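Local coordinates for protein ricin B-related lectin (Polyporus squamosus, PDB 5MUA) that joins a galactose-binding, ricin-type lectin region to a papain-like protease region that binds calcium and takes up the inhibitor E-64, at residues 48-53 and 176-181; 72-77 and 83-88; 164-169 and 237-242; 188-193 and 216-221; 261-266 and 270-275. All blocks are in the same frame, centred on the assembly; numbering follows the deposited sequence.

Contact 1: residues 48-53 and 176-181; sequences LWLIEP and DGLYLV. With CA (calcium ion), chain E; CA (calcium ion), chain D.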
# COMPACT_ATOMS: atom_id res chain seq x y z
N LEU B 48 21.50 12.95 5.62
CA LEU B 48 20.75 12.46 6.77
C LEU B 48 21.56 11.49 7.56
O LEU B 48 22.06 10.52 7.01
CB LEU B 48 19.47 11.79 6.31
CG LEU B 48 18.54 12.74 5.53
CD1 LEU B 48 17.46 11.94 4.78
CD2 LEU B 48 17.89 13.78 6.47
N TRP B 49 21.62 11.70 8.88
CA TRP B 49 22.42 10.84 9.74
C TRP B 49 21.60 10.16 10.82
O TRP B 49 20.89 10.82 11.62
CB TRP B 49 23.55 11.65 10.40
CG TRP B 49 24.46 12.23 9.36
CD1 TRP B 49 24.35 13.48 8.81
CD2 TRP B 49 25.55 11.58 8.64
NE1 TRP B 49 25.31 13.65 7.88
CE2 TRP B 49 26.07 12.52 7.75
CE3 TRP B 49 26.16 10.32 8.73
CZ2 TRP B 49 27.17 12.25 6.90
CZ3 TRP B 49 27.27 10.04 7.89
CH2 TRP B 49 27.76 11.01 6.98
N LEU B 50 21.68 8.83 10.83
CA LEU B 50 20.97 7.98 11.76
C LEU B 50 21.94 7.64 12.87
O LEU B 50 22.94 7.01 12.63
CB LEU B 50 20.46 6.68 11.09
CG LEU B 50 19.88 5.61 12.04
CD1 LEU B 50 18.67 6.10 12.87
CD2 LEU B 50 19.42 4.40 11.28
N ILE B 51 21.62 8.12 14.06
CA ILE B 51 22.52 8.13 15.21
C ILE B 51 21.93 7.17 16.20
O ILE B 51 20.78 7.37 16.66
CB ILE B 51 22.67 9.55 15.75
CG1 ILE B 51 23.31 10.39 14.68
CG2 ILE B 51 23.58 9.51 16.99
CD1 ILE B 51 23.63 11.82 15.11
N GLU B 52 22.64 6.10 16.46
CA GLU B 52 22.14 4.98 17.25
C GLU B 52 23.02 4.69 18.48
O GLU B 52 24.19 4.52 18.36
CB GLU B 52 21.93 3.72 16.42
CG GLU B 52 20.92 3.89 15.30
CD GLU B 52 20.91 2.77 14.28
OE1 GLU B 52 21.90 2.65 13.53
OE2 GLU B 52 19.94 1.96 14.27
N PRO B 53 22.38 4.56 19.64
CA PRO B 53 23.14 4.30 20.87
C PRO B 53 23.78 2.95 20.82
O PRO B 53 23.17 2.01 20.29
CB PRO B 53 22.06 4.40 21.97
CG PRO B 53 20.78 4.06 21.30
CD PRO B 53 20.93 4.62 19.88
N ASP B 176 5.98 0.85 13.32
CA ASP B 176 7.41 0.93 13.50
C ASP B 176 7.75 1.76 14.73
O ASP B 176 6.88 2.33 15.34
CB ASP B 176 8.07 1.49 12.26
CG ASP B 176 7.85 0.57 11.02
OD1 ASP B 176 8.31 -0.58 11.05
OD2 ASP B 176 7.21 1.03 10.05
N GLY B 177 9.01 1.74 15.09
CA GLY B 177 9.49 2.43 16.28
C GLY B 177 10.08 3.82 16.09
O GLY B 177 9.99 4.64 17.00
N LEU B 178 10.76 4.05 14.97
CA LEU B 178 11.47 5.29 14.73
C LEU B 178 11.14 5.72 13.34
O LEU B 178 11.29 4.94 12.39
CB LEU B 178 12.99 5.07 14.83
CG LEU B 178 13.83 6.34 14.60
CD1 LEU B 178 13.55 7.39 15.69
CD2 LEU B 178 15.34 6.01 14.48
N TYR B 179 10.62 6.93 13.23
CA TYR B 179 10.20 7.45 11.93
C TYR B 179 11.03 8.64 11.45
O TYR B 179 11.23 9.60 12.21
CB TYR B 179 8.75 7.91 12.02
CG TYR B 179 7.79 6.79 12.16
CD1 TYR B 179 7.34 6.13 11.07
CD2 TYR B 179 7.44 6.29 13.45
CE1 TYR B 179 6.46 5.05 11.18
CE2 TYR B 179 6.51 5.26 13.58
CZ TYR B 179 6.03 4.64 12.42
OH TYR B 179 5.16 3.60 12.52
N LEU B 180 11.39 8.64 10.17
CA LEU B 180 11.85 9.85 9.46
C LEU B 180 10.64 10.66 9.04
O LEU B 180 9.66 10.14 8.49
CB LEU B 180 12.70 9.56 8.25
CG LEU B 180 13.12 10.76 7.37
CD1 LEU B 180 14.02 11.65 8.26
CD2 LEU B 180 13.91 10.23 6.17
N VAL B 181 10.69 11.94 9.33
CA VAL B 181 9.64 12.87 8.93
C VAL B 181 10.13 13.46 7.61
O VAL B 181 11.17 14.12 7.53
CB VAL B 181 9.42 14.00 9.99
CG1 VAL B 181 8.49 15.09 9.48
CG2 VAL B 181 8.93 13.44 11.31
CA CA E . 7.46 -2.62 11.76
CA CA D . 7.96 -0.74 8.45
O HOH W 1 7.46 1.13 7.10
O HOH W 2 8.74 -2.51 13.80
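Leu50 meets Leu178, and Leu48 meets Leu180, without a ring or amide taking part; the carboxylate of Asp176, which carries calcium on its oxygens, lies well away from these leucine pairs, at the start of 176-181. In the closer pair CD1 of Leu50 lies 3.7 Å from CD2 of Leu178, and the two side chains slide past each other in opposite directions. Leu50 has CG anti to the backbone N (chi1 171°), which swings its branched end over to the facing strand. The second pair is looser: CD1 of Leu48 is 4.2 Å from CD2 of Leu180, the side chains crossing at about a right angle. All four leucines are buried, and no hydrogen bond links the two strands.

Asp176 OD1 bridges two calcium ions, at 2.3 Å and 2.6 Å, while OD2 holds the second of them as well, at 2.5 Å. Ser175 O of the same chain, waters, and Glu204, Asp207, Asp209 and Asp210 of the second subunit supply further ligands, so the metals join the two chains. The buried leucines join strand 49-53 of the ricin-type beta-trefoil region to strand 178-180 of the agglutinin C-terminal region, consistent with an interface between the two parts.

Contact 2: residues 72-77 and 83-88; sequences DLAGHA and AIIGYR. With GAL (beta-D-galactopyranose), chain J.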
# COMPACT_ATOMS: atom_id res chain seq x y z
N ASP B 72 33.41 7.13 10.09
CA ASP B 72 34.54 6.31 10.51
C ASP B 72 35.80 7.21 10.47
O ASP B 72 36.01 7.98 9.53
CB ASP B 72 34.59 5.11 9.53
CG ASP B 72 35.90 4.23 9.62
OD1 ASP B 72 37.03 4.78 9.44
OD2 ASP B 72 35.72 2.99 9.71
N LEU B 73 36.62 7.11 11.52
CA LEU B 73 37.87 7.87 11.58
C LEU B 73 38.95 6.97 10.92
O LEU B 73 39.30 5.89 11.46
CB LEU B 73 38.22 8.21 13.02
CG LEU B 73 39.49 9.04 13.18
CD1 LEU B 73 39.40 10.42 12.50
CD2 LEU B 73 39.67 9.28 14.65
N ALA B 74 39.38 7.36 9.73
CA ALA B 74 40.19 6.53 8.85
C ALA B 74 41.40 5.97 9.52
O ALA B 74 42.20 6.69 10.17
CB ALA B 74 40.61 7.32 7.57
N GLY B 75 41.53 4.67 9.47
CA GLY B 75 42.71 4.01 10.00
C GLY B 75 42.88 4.08 11.53
O GLY B 75 43.96 3.75 12.07
N HIS B 76 41.82 4.43 12.25
CA HIS B 76 41.81 4.59 13.69
C HIS B 76 42.83 5.67 14.15
O HIS B 76 43.23 5.64 15.31
CB HIS B 76 42.13 3.27 14.44
CG HIS B 76 41.40 2.08 13.91
ND1 HIS B 76 40.38 1.48 14.62
CD2 HIS B 76 41.60 1.32 12.81
CE1 HIS B 76 39.92 0.46 13.92
NE2 HIS B 76 40.62 0.37 12.80
N ALA B 77 43.27 6.54 13.24
CA ALA B 77 44.41 7.42 13.55
C ALA B 77 43.96 8.69 14.36
O ALA B 77 42.96 9.41 14.04
CB ALA B 77 45.12 7.81 12.27
N ALA B 83 41.33 11.71 7.83
CA ALA B 83 40.06 11.80 7.08
C ALA B 83 38.97 11.15 7.90
O ALA B 83 39.19 10.08 8.52
CB ALA B 83 40.16 11.06 5.75
N ILE B 84 37.79 11.73 7.77
CA ILE B 84 36.55 11.16 8.30
C ILE B 84 35.82 10.63 7.04
O ILE B 84 35.57 11.39 6.13
CB ILE B 84 35.63 12.18 9.00
CG1 ILE B 84 36.31 12.90 10.17
CG2 ILE B 84 34.32 11.51 9.45
CD1 ILE B 84 36.69 12.02 11.33
N ILE B 85 35.48 9.34 7.03
CA ILE B 85 34.97 8.66 5.85
C ILE B 85 33.68 7.93 6.23
O ILE B 85 33.33 7.82 7.41
CB ILE B 85 36.03 7.66 5.31
CG1 ILE B 85 36.35 6.55 6.32
CG2 ILE B 85 37.30 8.41 4.91
CD1 ILE B 85 37.33 5.47 5.88
N GLY B 86 33.03 7.36 5.21
CA GLY B 86 31.97 6.41 5.39
C GLY B 86 32.50 5.00 5.11
O GLY B 86 33.18 4.80 4.13
N TYR B 87 32.30 4.07 6.03
CA TYR B 87 32.89 2.73 5.89
C TYR B 87 31.80 1.71 6.29
O TYR B 87 30.89 2.02 7.06
CB TYR B 87 34.09 2.62 6.80
CG TYR B 87 35.12 1.61 6.41
CD1 TYR B 87 36.02 1.84 5.34
CD2 TYR B 87 35.24 0.42 7.09
CE1 TYR B 87 36.95 0.90 4.96
CE2 TYR B 87 36.19 -0.52 6.71
CZ TYR B 87 37.06 -0.23 5.66
OH TYR B 87 38.02 -1.15 5.33
N ARG B 88 31.96 0.49 5.82
CA ARG B 88 31.12 -0.62 6.26
C ARG B 88 31.24 -0.80 7.75
O ARG B 88 32.30 -0.49 8.35
CB ARG B 88 31.51 -1.91 5.54
CG ARG B 88 32.87 -2.45 5.97
CD ARG B 88 33.35 -3.67 5.15
NE ARG B 88 34.66 -4.07 5.62
CZ ARG B 88 34.93 -4.72 6.75
NH1 ARG B 88 33.98 -5.16 7.56
NH2 ARG B 88 36.20 -4.97 7.08
C1 GAL J . 41.03 0.58 8.64
C2 GAL J . 39.90 0.72 9.66
C3 GAL J . 38.54 1.03 9.05
C4 GAL J . 38.70 2.21 8.07
C5 GAL J . 39.87 1.94 7.08
C6 GAL J . 40.18 3.10 6.17
O1 GAL J . 42.20 0.55 9.40
O2 GAL J . 39.79 -0.52 10.38
O3 GAL J . 37.63 1.29 10.16
O4 GAL J . 38.98 3.38 8.89
O5 GAL J . 41.09 1.67 7.79
O6 GAL J . 41.16 2.69 5.24
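The galactose site is built on the beta hairpin of strands 70-73 and 82-87, where Asp72 and Ile85 form an antiparallel hydrogen-bonded pair and Ala74 N reaches Ala83 O at 3.0 Å. Asp72, with CG opposite its backbone nitrogen (chi1 169°), runs alongside Tyr87, the carboxylate and ring planes 45° apart, and the two present themselves to the sugar. Asp72 OD1 accepts a hydrogen bond from galactose O4 (2.5 Å), and its OD2 accepts one from O3 (2.6 Å). That OD2 is also held by Gln95, a second-shell partner that steadies the carboxylate. O4 is gripped again by Gly75 N at 2.9 Å, and His76 NE2 and O2 share a hydrogen bond of 2.7 Å, O2 sitting at the edge of the imidazole. Tyr87 supplies the floor: galactose C4 stands 3.6 Å above its ring centre, a CH-pi contact, while CD1 of Ile85 backs the sugar's C6 at 3.7 Å. With Asn94 as a further donor, this combination of aspartate, aromatic platform and asparagine is typical of the galactose pocket of a ricin-type beta-trefoil.

Contact 3: residues 164-169 and 237-242; sequences PALRQD and GLMFGS. With E64 (N-[N-[1-hydroxycarboxyethyl-carbonyl]leucylamino-butyl]-guanidine), chain K.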
# COMPACT_ATOMS: atom_id res chain seq x y z
N PRO B 164 -6.99 17.81 16.36
CA PRO B 164 -8.39 18.12 16.44
C PRO B 164 -9.21 17.33 15.38
O PRO B 164 -10.37 17.58 15.27
CB PRO B 164 -8.46 19.63 16.08
CG PRO B 164 -7.30 19.85 15.23
CD PRO B 164 -6.23 18.90 15.72
N ALA B 165 -8.62 16.37 14.68
CA ALA B 165 -9.29 15.82 13.46
C ALA B 165 -9.81 14.40 13.71
O ALA B 165 -9.90 13.65 12.74
CB ALA B 165 -8.27 15.85 12.31
N LEU B 166 -10.09 14.02 14.96
CA LEU B 166 -10.50 12.66 15.28
C LEU B 166 -11.94 12.60 15.80
O LEU B 166 -12.40 13.51 16.50
CB LEU B 166 -9.65 12.10 16.39
CG LEU B 166 -8.18 12.26 16.17
CD1 LEU B 166 -7.48 11.72 17.42
CD2 LEU B 166 -7.68 11.62 14.91
N ARG B 167 -12.61 11.52 15.46
CA ARG B 167 -13.85 11.12 16.08
C ARG B 167 -13.55 10.50 17.44
O ARG B 167 -12.43 10.05 17.70
CB ARG B 167 -14.57 10.05 15.20
CG ARG B 167 -14.97 10.58 13.82
CD ARG B 167 -15.37 9.48 12.80
NE ARG B 167 -16.21 8.49 13.44
CZ ARG B 167 -17.54 8.44 13.39
NH1 ARG B 167 -18.23 9.32 12.68
NH2 ARG B 167 -18.18 7.51 14.08
N GLN B 168 -14.57 10.40 18.26
CA GLN B 168 -14.52 9.76 19.60
C GLN B 168 -14.14 8.33 19.53
O GLN B 168 -13.49 7.81 20.44
CB GLN B 168 -15.87 9.87 20.38
CG GLN B 168 -16.24 11.27 20.78
CD GLN B 168 -17.18 11.44 22.03
OE1 GLN B 168 -18.32 10.92 22.11
NE2 GLN B 168 -16.69 12.22 23.01
N ASP B 169 -14.51 7.67 18.45
CA ASP B 169 -14.24 6.28 18.27
C ASP B 169 -12.95 5.97 17.52
O ASP B 169 -12.69 4.79 17.15
CB ASP B 169 -15.46 5.59 17.60
CG ASP B 169 -15.73 6.08 16.18
OD1 ASP B 169 -15.09 7.00 15.64
OD2 ASP B 169 -16.64 5.52 15.51
N GLY B 237 1.01 8.32 7.09
CA GLY B 237 -0.25 7.86 7.68
C GLY B 237 -1.35 7.58 6.67
O GLY B 237 -1.41 8.20 5.59
N LEU B 238 -2.18 6.63 7.04
CA LEU B 238 -3.47 6.33 6.39
C LEU B 238 -4.58 6.70 7.38
O LEU B 238 -4.45 6.38 8.59
CB LEU B 238 -3.57 4.87 6.01
CG LEU B 238 -4.90 4.37 5.42
CD1 LEU B 238 -5.19 5.11 4.12
CD2 LEU B 238 -4.76 2.91 5.09
N MET B 239 -5.62 7.39 6.90
CA MET B 239 -6.78 7.68 7.73
C MET B 239 -8.06 7.38 6.90
O MET B 239 -8.08 7.57 5.73
CB MET B 239 -6.81 9.18 8.15
CG MET B 239 -6.48 9.37 9.58
SD MET B 239 -6.43 11.14 9.83
CE MET B 239 -5.49 10.99 11.33
N PHE B 240 -9.05 6.81 7.56
CA PHE B 240 -10.43 6.79 7.09
C PHE B 240 -11.19 7.71 8.03
O PHE B 240 -11.12 7.59 9.29
CB PHE B 240 -11.04 5.38 7.22
CG PHE B 240 -10.54 4.36 6.26
CD1 PHE B 240 -9.54 4.59 5.32
CD2 PHE B 240 -11.18 3.11 6.26
CE1 PHE B 240 -9.14 3.61 4.45
CE2 PHE B 240 -10.78 2.12 5.36
CZ PHE B 240 -9.75 2.37 4.47
N GLY B 241 -11.94 8.63 7.45
CA GLY B 241 -12.76 9.52 8.24
C GLY B 241 -14.08 9.83 7.56
O GLY B 241 -14.32 9.41 6.43
N SER B 242 -14.91 10.57 8.29
CA SER B 242 -16.21 10.90 7.79
C SER B 242 -16.68 12.22 8.26
O SER B 242 -16.23 12.77 9.28
CB SER B 242 -17.21 9.83 8.20
OG SER B 242 -17.29 9.70 9.60
C1 E64 K . -13.82 8.41 -2.15
O1 E64 K . -13.52 7.94 -3.25
O2 E64 K . -13.92 9.66 -1.93
C2 E64 K . -13.95 7.50 -1.00
C3 E64 K . -14.77 6.27 -1.40
O3 E64 K . -16.03 6.90 -1.52
C4 E64 K . -14.81 5.23 -0.35
O4 E64 K . -14.11 4.27 -0.40
N1 E64 K . -15.55 5.45 0.69
C6 E64 K . -15.71 4.54 1.82
C7 E64 K . -15.04 4.86 3.14
C8 E64 K . -13.56 5.20 3.03
C9 E64 K . -12.75 3.92 2.76
C10 E64 K . -13.16 5.81 4.30
C11 E64 K . -17.07 3.90 1.97
O5 E64 K . -17.90 4.56 2.57
N2 E64 K . -17.35 2.72 1.48
C12 E64 K . -18.58 1.96 1.77
C13 E64 K . -18.23 0.66 2.48
C14 E64 K . -19.42 -0.31 2.71
C15 E64 K . -19.57 -0.62 4.20
N3 E64 K . -20.40 -1.82 4.34
C16 E64 K . -20.63 -2.48 5.47
N4 E64 K . -20.24 -1.98 6.65
N5 E64 K . -21.24 -3.71 5.39
O HOH W 3 -17.50 12.01 11.62
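A water molecule ties Arg167 to Ser242: it donates to Ser242 O at 2.8 Å and accepts from Arg167 NH1 at 3.0 Å. The same NH1 lies 3.2 Å from Ser242 OG, which approaches the guanidinium obliquely. What holds the guanidinium in this attitude is Asp169, through a side-on salt bridge made by two nitrogens. Arg167 NE meets OD1 at 2.9 Å on the syn side of the carboxylate, and NH2 points straight at OD2 (2.9 Å, 175°), though OD2 receives it from above the carboxylate plane. The bend of the arginine chain at chi3 (43°) turns its end toward this acid, and NH1 is left on the side of Ser242.

Below the polar end the contact is apolar and loose: Leu166 CD2 reaches Met239 CE at 4.2 Å. Met239 also packs on Phe264. The neighbouring Phe240 serves the inhibitor instead: C9 of E64, a methyl of its leucyl group, lies 3.6 Å above the ring centre, a CH-pi contact. Strand 280-285 makes backbone hydrogen bonds to both segments, so it lies between them and their direct contacts are made by side chains. Trp201, Cys208, His248 and Ser175 O of the second subunit hydrogen-bond the inhibitor elsewhere. A hydrophobic wall against the leucyl group of E64 is typical of the S2 subsite of papain-like proteases, and Phe240 probably forms part of that wall here.

Contact 4: residues 188-193 and 216-221; sequences SSIWQA and KGAVAK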
# COMPACT_ATOMS: atom_id res chain seq x y z
N SER B 188 5.82 15.19 -2.15
CA SER B 188 5.40 15.49 -3.48
C SER B 188 6.15 14.79 -4.61
O SER B 188 5.52 14.41 -5.61
CB SER B 188 5.36 17.00 -3.69
OG SER B 188 4.31 17.51 -2.93
N SER B 189 7.45 14.59 -4.49
CA SER B 189 8.22 13.93 -5.54
C SER B 189 7.79 12.44 -5.63
O SER B 189 7.65 11.90 -6.70
CB SER B 189 9.75 14.11 -5.39
OG SER B 189 10.26 13.25 -4.40
N ILE B 190 7.55 11.82 -4.49
CA ILE B 190 7.06 10.41 -4.45
C ILE B 190 5.70 10.33 -5.11
O ILE B 190 5.43 9.42 -5.85
CB ILE B 190 6.99 9.85 -2.99
CG1 ILE B 190 8.38 9.76 -2.40
CG2 ILE B 190 6.35 8.42 -2.94
CD1 ILE B 190 8.39 9.71 -0.86
N TRP B 191 4.83 11.29 -4.80
CA TRP B 191 3.48 11.33 -5.30
C TRP B 191 3.49 11.55 -6.81
O TRP B 191 2.80 10.83 -7.53
CB TRP B 191 2.63 12.40 -4.58
CG TRP B 191 1.24 12.38 -5.15
CD1 TRP B 191 0.27 11.55 -4.81
CD2 TRP B 191 0.72 13.23 -6.19
NE1 TRP B 191 -0.87 11.79 -5.56
CE2 TRP B 191 -0.60 12.81 -6.43
CE3 TRP B 191 1.26 14.26 -6.96
CZ2 TRP B 191 -1.41 13.42 -7.37
CZ3 TRP B 191 0.44 14.89 -7.93
CH2 TRP B 191 -0.88 14.45 -8.12
N GLN B 192 4.31 12.50 -7.28
CA GLN B 192 4.49 12.75 -8.72
C GLN B 192 4.95 11.46 -9.39
O GLN B 192 4.40 11.11 -10.43
CB GLN B 192 5.45 13.99 -9.04
CG GLN B 192 4.74 15.28 -8.59
CD GLN B 192 3.67 15.76 -9.55
OE1 GLN B 192 3.44 15.14 -10.58
NE2 GLN B 192 3.00 16.86 -9.20
N ALA B 193 5.90 10.72 -8.81
CA ALA B 193 6.40 9.54 -9.42
C ALA B 193 5.40 8.38 -9.43
O ALA B 193 5.56 7.45 -10.23
CB ALA B 193 7.66 9.09 -8.72
N LYS B 216 0.48 5.13 0.32
CA LYS B 216 1.18 4.65 1.48
C LYS B 216 2.23 3.62 1.14
O LYS B 216 3.40 3.64 1.67
CB LYS B 216 0.26 4.26 2.61
CG LYS B 216 0.98 3.74 3.83
CD LYS B 216 0.12 3.62 5.07
CE LYS B 216 0.91 2.88 6.16
NZ LYS B 216 2.16 3.59 6.54
N GLY B 217 1.85 2.70 0.27
CA GLY B 217 2.84 1.75 -0.25
C GLY B 217 3.94 2.34 -1.11
O GLY B 217 5.15 1.89 -1.05
N ALA B 218 3.58 3.34 -1.90
CA ALA B 218 4.59 4.07 -2.69
C ALA B 218 5.69 4.68 -1.81
O ALA B 218 6.85 4.66 -2.16
CB ALA B 218 3.94 5.15 -3.57
N VAL B 219 5.28 5.23 -0.67
CA VAL B 219 6.23 5.89 0.26
C VAL B 219 7.10 4.78 0.82
O VAL B 219 8.33 4.94 0.83
CB VAL B 219 5.53 6.67 1.37
CG1 VAL B 219 6.57 7.22 2.34
CG2 VAL B 219 4.79 7.83 0.72
N ALA B 220 6.48 3.66 1.19
CA ALA B 220 7.28 2.55 1.77
C ALA B 220 8.34 2.05 0.75
O ALA B 220 9.48 1.78 1.09
CB ALA B 220 6.37 1.43 2.22
N LYS B 221 7.96 1.87 -0.52
CA LYS B 221 8.90 1.40 -1.53
C LYS B 221 9.97 2.44 -1.77
O LYS B 221 11.13 2.09 -1.94
CB LYS B 221 8.21 1.00 -2.87
CG LYS B 221 7.21 -0.15 -2.72
CD LYS B 221 6.56 -0.52 -4.06
CE LYS B 221 7.59 -1.20 -4.96
NZ LYS B 221 7.08 -1.93 -6.16
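Ile190 buries more surface here than any other residue, and its partners across the helix pair are Val219 and Ala218. All the touching is done by one branch: the CG2 methyl of Ile190 lies 4.0 Å from CG2 of Val219 and 4.1 Å from CB of Ala218. It also rests on the backbone of the second helix, 3.9 Å from Ala218 O. This follows from chi1 of -65°, which sets CG2 anti to the backbone N and sends CG1 off beside the nitrogen. Ala218, with nothing beyond CB, lets the methyl come down near the main chain, and the nearest backbones, at Ile190 and Val219, are 6.6 Å apart between CA atoms. No hydrogen bond crosses the contact.

Val219 also touches Leu234 and Cys236 of strand 233-243, and Leu182. Helix 208-226 thereby fills the layer between that strand and helix 184-194. Ile190 touches Phe215 and Trp222 as well, so the four residues about it stand at positions i, i+3, i+4 and i+7 of one helix. Ile190 thus sits as a single knob in a diamond of residues on helix 208-226, as in knobs-into-holes packing.

Contact 5: residues 261-266 and 270-275; sequences TVTFFE and GTYSAN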
# COMPACT_ATOMS: atom_id res chain seq x y z
N THR B 261 2.16 19.20 14.65
CA THR B 261 1.12 19.55 13.68
C THR B 261 0.87 18.31 12.80
O THR B 261 1.81 17.89 12.11
CB THR B 261 1.59 20.71 12.77
OG1 THR B 261 1.93 21.84 13.58
CG2 THR B 261 0.53 21.13 11.72
N VAL B 262 -0.36 17.81 12.77
CA VAL B 262 -0.78 16.80 11.80
C VAL B 262 -1.30 17.49 10.52
O VAL B 262 -2.19 18.33 10.58
CB VAL B 262 -1.78 15.82 12.41
CG1 VAL B 262 -2.16 14.82 11.36
CG2 VAL B 262 -1.18 15.13 13.67
N THR B 263 -0.72 17.17 9.38
CA THR B 263 -1.10 17.74 8.11
C THR B 263 -1.73 16.60 7.28
O THR B 263 -1.32 15.47 7.42
CB THR B 263 0.10 18.30 7.39
OG1 THR B 263 0.60 19.38 8.19
CG2 THR B 263 -0.29 18.96 6.08
N PHE B 264 -2.71 16.94 6.44
CA PHE B 264 -3.42 15.93 5.66
C PHE B 264 -3.06 16.10 4.20
O PHE B 264 -2.66 17.20 3.69
CB PHE B 264 -4.90 15.98 5.97
CG PHE B 264 -5.18 15.94 7.41
CD1 PHE B 264 -5.29 14.72 8.08
CD2 PHE B 264 -5.26 17.12 8.15
CE1 PHE B 264 -5.53 14.67 9.44
CE2 PHE B 264 -5.46 17.09 9.54
CZ PHE B 264 -5.60 15.87 10.19
N PHE B 265 -3.12 14.97 3.50
CA PHE B 265 -2.66 14.85 2.16
C PHE B 265 -3.70 14.07 1.33
O PHE B 265 -4.20 13.01 1.76
CB PHE B 265 -1.29 14.17 2.12
CG PHE B 265 -0.69 14.08 0.72
CD1 PHE B 265 -0.08 15.18 0.13
CD2 PHE B 265 -0.74 12.90 -0.01
CE1 PHE B 265 0.51 15.09 -1.12
CE2 PHE B 265 -0.17 12.80 -1.28
CZ PHE B 265 0.45 13.89 -1.84
N GLU B 266 -4.07 14.64 0.19
CA GLU B 266 -5.05 14.03 -0.71
C GLU B 266 -4.31 13.29 -1.82
O GLU B 266 -3.82 13.91 -2.75
CB GLU B 266 -5.99 15.09 -1.27
CG GLU B 266 -6.91 14.57 -2.37
CD GLU B 266 -7.63 13.34 -1.85
OE1 GLU B 266 -7.34 12.28 -2.35
OE2 GLU B 266 -8.45 13.50 -0.96
N GLY B 270 -2.52 15.31 -4.88
CA GLY B 270 -1.25 15.83 -4.37
C GLY B 270 -1.34 17.10 -3.50
O GLY B 270 -0.32 17.75 -3.31
N THR B 271 -2.52 17.45 -3.00
CA THR B 271 -2.74 18.63 -2.20
C THR B 271 -2.72 18.34 -0.73
O THR B 271 -2.93 17.20 -0.32
CB THR B 271 -4.01 19.37 -2.57
OG1 THR B 271 -5.13 18.51 -2.36
CG2 THR B 271 -4.01 19.87 -4.06
N TYR B 272 -2.43 19.37 0.03
CA TYR B 272 -2.25 19.33 1.44
C TYR B 272 -3.40 20.14 2.01
O TYR B 272 -3.88 21.07 1.36
CB TYR B 272 -0.89 19.95 1.82
CG TYR B 272 0.34 19.19 1.38
CD1 TYR B 272 0.88 19.38 0.15
CD2 TYR B 272 0.97 18.27 2.22
CE1 TYR B 272 1.96 18.68 -0.28
CE2 TYR B 272 2.08 17.58 1.80
CZ TYR B 272 2.57 17.77 0.53
OH TYR B 272 3.73 17.13 0.03
N SER B 273 -3.85 19.77 3.21
CA SER B 273 -4.90 20.46 3.92
C SER B 273 -4.51 20.48 5.41
O SER B 273 -3.96 19.49 5.94
CB SER B 273 -6.19 19.68 3.73
OG SER B 273 -7.15 20.05 4.71
N ALA B 274 -4.75 21.60 6.08
CA ALA B 274 -4.59 21.71 7.51
C ALA B 274 -5.80 21.18 8.25
O ALA B 274 -5.64 20.74 9.38
CB ALA B 274 -4.29 23.17 7.90
N ASN B 275 -7.00 21.15 7.65
CA ASN B 275 -8.25 20.74 8.36
C ASN B 275 -8.86 19.36 7.94
O ASN B 275 -10.00 19.03 8.33
CB ASN B 275 -9.34 21.80 8.13
CG ASN B 275 -9.80 21.87 6.66
OD1 ASN B 275 -9.05 21.54 5.72
ND2 ASN B 275 -11.06 22.25 6.44
O HOH W 4 -3.05 20.75 10.29
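Phe265 turns its edge toward the face of Tyr272 across the hairpin, a T-shaped pair with ring centres 5.0 Å apart and planes at 63°. The closest part is CD1 of Phe265, 3.6 Å above the tyrosine plane and offset toward its rim. Torsions set this up: Phe265 holds CG anti to the backbone N (chi1 -177°), whereas Tyr272 has it beside the nitrogen (chi1 -68°), and the two side chains converge from a non-hydrogen-bonded pair. Thr263 comes in at the edge of the tyrosine, its CG2 4.1 Å from CD2 of Tyr272. On the other face of the hairpin the Phe264 ring offers its edge to a carbonyl, CE2 lying 3.7 Å from Ala274 O.

Phe264 and Ser273 exchange two backbone hydrogen bonds, each of 2.9 Å between the N of one and the O of the other. Gly270 N closes the turn on Glu266 O at 2.9 Å. Beyond Ser273 the strands part, and a water donates to both Val262 O and Ala274 O.

Outside the hairpin, Phe265 stacks on Phe215 of helix 208-226 and meets Trp191 edge-to-face, and the Tyr272 hydroxyl is hydrogen-bonded to Ser188 OG. Glu266 OE2 is hydrogen-bonded to His248 NE2 of the E64 pocket. Strand 261-266 is thus flanked by 271-273 and by 246-255, with helices 184-194 and 208-226 packed against the Phe265 side.

Overall arrangement
Contact 2 stands alone with the galactose at one end of the chain, its centre 48 Å from contact 3 and 42 Å from contact 5. Contact 1 lies between the two ends, about 6 Å from the chain centre, where the lectin part adjoins the protease-like part and the calcium ions reach the second subunit. The other three contacts build the protease-like end. Contacts 3 and 5, 13 Å apart between centres, touch through Ala165 CB and Phe264 CZ at 3.4 Å. Contact 4 meets contact 5 where Trp191 CZ2 lies 3.3 Å from Gly270 N. E64 lies against contact 3 and about 7 Å from the Glu266 side chain of contact 5.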